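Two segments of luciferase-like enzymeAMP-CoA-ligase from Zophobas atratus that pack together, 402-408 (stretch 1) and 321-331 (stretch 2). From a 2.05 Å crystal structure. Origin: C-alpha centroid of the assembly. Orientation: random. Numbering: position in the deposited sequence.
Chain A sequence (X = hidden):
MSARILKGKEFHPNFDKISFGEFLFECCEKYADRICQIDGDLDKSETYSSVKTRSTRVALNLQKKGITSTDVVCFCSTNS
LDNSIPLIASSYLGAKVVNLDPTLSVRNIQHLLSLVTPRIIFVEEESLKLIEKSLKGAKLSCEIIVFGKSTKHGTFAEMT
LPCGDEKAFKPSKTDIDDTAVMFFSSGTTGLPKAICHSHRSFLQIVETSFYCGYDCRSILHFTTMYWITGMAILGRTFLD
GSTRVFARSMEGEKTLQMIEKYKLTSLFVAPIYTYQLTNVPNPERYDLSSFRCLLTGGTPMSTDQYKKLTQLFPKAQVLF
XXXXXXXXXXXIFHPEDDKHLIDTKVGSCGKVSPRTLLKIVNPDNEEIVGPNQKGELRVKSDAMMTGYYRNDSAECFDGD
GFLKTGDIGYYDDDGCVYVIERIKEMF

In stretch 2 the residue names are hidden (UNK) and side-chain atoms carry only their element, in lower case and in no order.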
# COMPACT_ATOMS: atom_id res chain seq x y z
N PHE A 402 19.23 9.22 -7.00
CA PHE A 402 18.84 8.21 -6.02
C PHE A 402 18.02 8.87 -4.93
O PHE A 402 18.37 9.97 -4.49
CB PHE A 402 20.06 7.56 -5.36
CG PHE A 402 20.71 6.48 -6.18
CD1 PHE A 402 21.33 6.78 -7.39
CD2 PHE A 402 20.75 5.17 -5.71
CE1 PHE A 402 21.95 5.78 -8.13
CE2 PHE A 402 21.37 4.17 -6.45
CZ PHE A 402 21.97 4.47 -7.66
N LEU A 403 16.96 8.21 -4.48
CA LEU A 403 16.16 8.67 -3.34
C LEU A 403 16.95 8.48 -2.05
O LEU A 403 17.46 7.40 -1.78
CB LEU A 403 14.84 7.89 -3.25
CG LEU A 403 13.93 8.15 -2.04
CD1 LEU A 403 13.25 9.52 -2.13
CD2 LEU A 403 12.88 7.05 -1.89
N LYS A 404 17.04 9.54 -1.26
CA LYS A 404 17.65 9.46 0.07
C LYS A 404 16.58 8.92 1.02
O LYS A 404 15.55 9.56 1.19
CB LYS A 404 18.11 10.84 0.52
CG LYS A 404 19.10 11.51 -0.43
CD LYS A 404 19.35 12.94 -0.00
CE LYS A 404 20.15 13.71 -1.04
NZ LYS A 404 20.03 15.18 -0.81
N THR A 405 16.81 7.74 1.60
CA THR A 405 15.78 7.11 2.44
C THR A 405 15.65 7.77 3.80
O THR A 405 14.66 7.55 4.50
CB THR A 405 16.07 5.62 2.70
OG1 THR A 405 17.30 5.49 3.42
CG2 THR A 405 16.11 4.83 1.40
N GLY A 406 16.66 8.54 4.20
CA GLY A 406 16.70 9.10 5.54
C GLY A 406 17.07 8.08 6.60
O GLY A 406 17.00 8.38 7.80
N ASP A 407 17.49 6.89 6.18
CA ASP A 407 17.86 5.83 7.11
C ASP A 407 19.36 5.59 7.04
O ASP A 407 19.98 5.75 5.99
CB ASP A 407 17.14 4.52 6.77
CG ASP A 407 15.63 4.62 6.92
OD1 ASP A 407 15.17 5.07 7.99
OD2 ASP A 407 14.92 4.24 5.96
N ILE A 408 19.93 5.21 8.18
CA ILE A 408 21.33 4.82 8.30
C ILE A 408 21.35 3.30 8.41
O ILE A 408 20.58 2.72 9.18
CB ILE A 408 21.98 5.44 9.55
CG1 ILE A 408 22.04 6.96 9.43
CG2 ILE A 408 23.37 4.88 9.79
CD1 ILE A 408 22.71 7.48 8.17
N UNK A 321 10.38 -7.36 5.69
CA UNK A 321 10.80 -6.46 4.61
C UNK A 321 11.01 -5.02 5.04
O UNK A 321 10.78 -4.65 6.21
N UNK A 322 11.45 -4.21 4.08
CA UNK A 322 11.75 -2.80 4.28
C UNK A 322 11.27 -2.00 3.08
O UNK A 322 11.56 -2.33 1.93
c UNK A 322 13.80 -1.23 4.36
c UNK A 322 13.89 1.04 5.19
c UNK A 322 15.34 0.37 3.40
c UNK A 322 14.88 1.34 4.27
c UNK A 322 13.37 -0.25 5.24
o UNK A 322 15.42 2.60 4.21
c UNK A 322 14.81 -0.91 3.46
c UNK A 322 13.26 -2.64 4.43
N UNK A 323 10.52 -0.94 3.34
CA UNK A 323 10.03 -0.09 2.26
C UNK A 323 9.49 1.22 2.77
O UNK A 323 9.46 1.47 3.96
N UNK A 324 9.06 2.06 1.84
CA UNK A 324 8.49 3.33 2.20
C UNK A 324 7.51 3.80 1.14
O UNK A 324 7.45 3.24 0.05
c UNK A 324 10.64 4.44 1.33
c UNK A 324 9.59 4.37 2.42
s UNK A 324 12.23 5.00 2.00
c UNK A 324 11.99 6.77 2.10
N UNK A 325 6.74 4.83 1.48
CA UNK A 325 5.70 5.34 0.60
C UNK A 325 6.27 5.88 -0.68
O UNK A 325 5.62 5.80 -1.73
o UNK A 325 4.39 5.92 2.51
c UNK A 325 4.91 6.44 1.31
N UNK A 326 7.49 6.40 -0.60
CA UNK A 326 8.14 7.05 -1.73
C UNK A 326 8.54 6.11 -2.87
O UNK A 326 8.85 6.59 -3.97
c UNK A 326 8.85 8.83 1.00
c UNK A 326 9.13 9.06 -0.47
o UNK A 326 8.72 9.83 1.71
c UNK A 326 9.39 7.80 -1.26
o UNK A 326 8.74 7.66 1.45
N UNK A 327 8.55 4.81 -2.62
CA UNK A 327 9.11 3.84 -3.59
C UNK A 327 8.62 2.39 -3.45
O UNK A 327 8.93 1.56 -4.30
c UNK A 327 12.73 3.58 -4.97
c UNK A 327 11.13 3.18 -2.24
c UNK A 327 10.65 3.85 -3.52
c UNK A 327 11.28 3.21 -4.77
N UNK A 328 7.84 2.09 -2.41
CA UNK A 328 7.37 0.73 -2.18
C UNK A 328 8.44 -0.13 -1.54
O UNK A 328 9.27 0.36 -0.76
N UNK A 329 8.44 -1.41 -1.87
CA UNK A 329 9.30 -2.40 -1.24
C UNK A 329 10.74 -2.30 -1.75
O UNK A 329 10.98 -2.30 -2.95
c UNK A 329 8.30 -6.17 -0.95
c UNK A 329 8.73 -3.80 -1.51
c UNK A 329 9.17 -4.66 0.83
c UNK A 329 9.20 -4.97 -0.65
N UNK A 330 11.68 -2.20 -0.81
CA UNK A 330 13.10 -1.96 -1.12
C UNK A 330 13.98 -3.17 -0.87
O UNK A 330 14.92 -3.44 -1.63
c UNK A 330 13.69 1.66 0.17
c UNK A 330 13.62 -0.79 -0.30
c UNK A 330 13.51 0.83 -2.21
c UNK A 330 13.13 0.58 -0.75
N UNK A 331 13.72 -3.89 0.21
CA UNK A 331 14.42 -5.14 0.46
C UNK A 331 13.51 -6.15 1.13
O UNK A 331 12.64 -5.79 1.92
o UNK A 331 15.41 -4.35 2.55
c UNK A 331 15.69 -4.91 1.28

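Position 321 carries no side-chain atoms, so it is Gly321. It lies out of reach of stretch 1, and a CB here would be crowded by the side chain of position 329. Position 322 has one carbon leading to a six-carbon ring that bears a single oxygen, and that oxygen reaches the carboxylate of Asp407 and the side chain of Thr405; this is Tyr322. Its phenol is long enough to span the gap: OH donates a very short hydrogen bond to Asp407 OD2 (2.4 Å) and lies 3.4 Å from Thr405 CB. The carboxylate oxygen meets the ring at its edge, near the ring plane, as expected for a partner of the phenolic oxygen.

Position 323 again lacks a side chain and is Gly323; an ideal CB would come within 2.5 Å of the backbone O of position 328, a clash that glycine avoids. At position 324 an unbranched chain of two carbons, a sulfur and a terminal carbon lays its last carbon against Leu403 and Thr405 and its sulfur against Thr405; it can only be methionine. In Met324, CE sits 3.7 Å from Thr405 O and 4.1 Å from Leu403 CD2, while SD is 3.9 Å from Thr405 CG2, so a flexible, largely apolar chain fills the space between the two residues.

One carbon and one oxygen at position 325, not touching stretch 1, give Ser325. Position 326 has three carbons, the third carrying two oxygens, and its first carbon lies against Leu403. This five-atom side chain is that of Glu326, whose CB packs 3.6 Å from Leu403 CD2, while OE1 is hydrogen-bonded elsewhere in the structure. Four carbons forked at the first, with one arm two carbons long and the forking carbon against Leu403, mark position 327 as Ile327; its branched CB lies 4.2 Å from Leu403 CD2, adding apolar surface.

Position 328 has no side chain, and its phi of 80° favours glycine: Gly328. Its N donates to Met324 O (2.7 Å), helping to close the turn between the strands. Positions 329 and 330 each hold four carbons forked at the second. The first, far from stretch 1, is Leu329; the second, with a terminal carbon against Thr405, is Leu330, whose CD1 is 4.2 Å from Thr405 CG2. Position 331, one carbon and one oxygen, is Ser331, whose backbone O accepts from Tyr322 N (2.9 Å).

The contact is thus small, burying 297 Å², and combines apolar packing with one polar link. Leu403 meets Met324, Glu326 and Ile327; Thr405 packs against Tyr322, Met324 and Leu330; and Asp407 receives the tyrosine hydroxyl. Asp407 N also donates to Thr405 OG1 (3.1 Å), bracing the corner at Gly406, whose positive phi suits glycine.

Stretch 2, residues 321-331: GYGMSEIGLLS
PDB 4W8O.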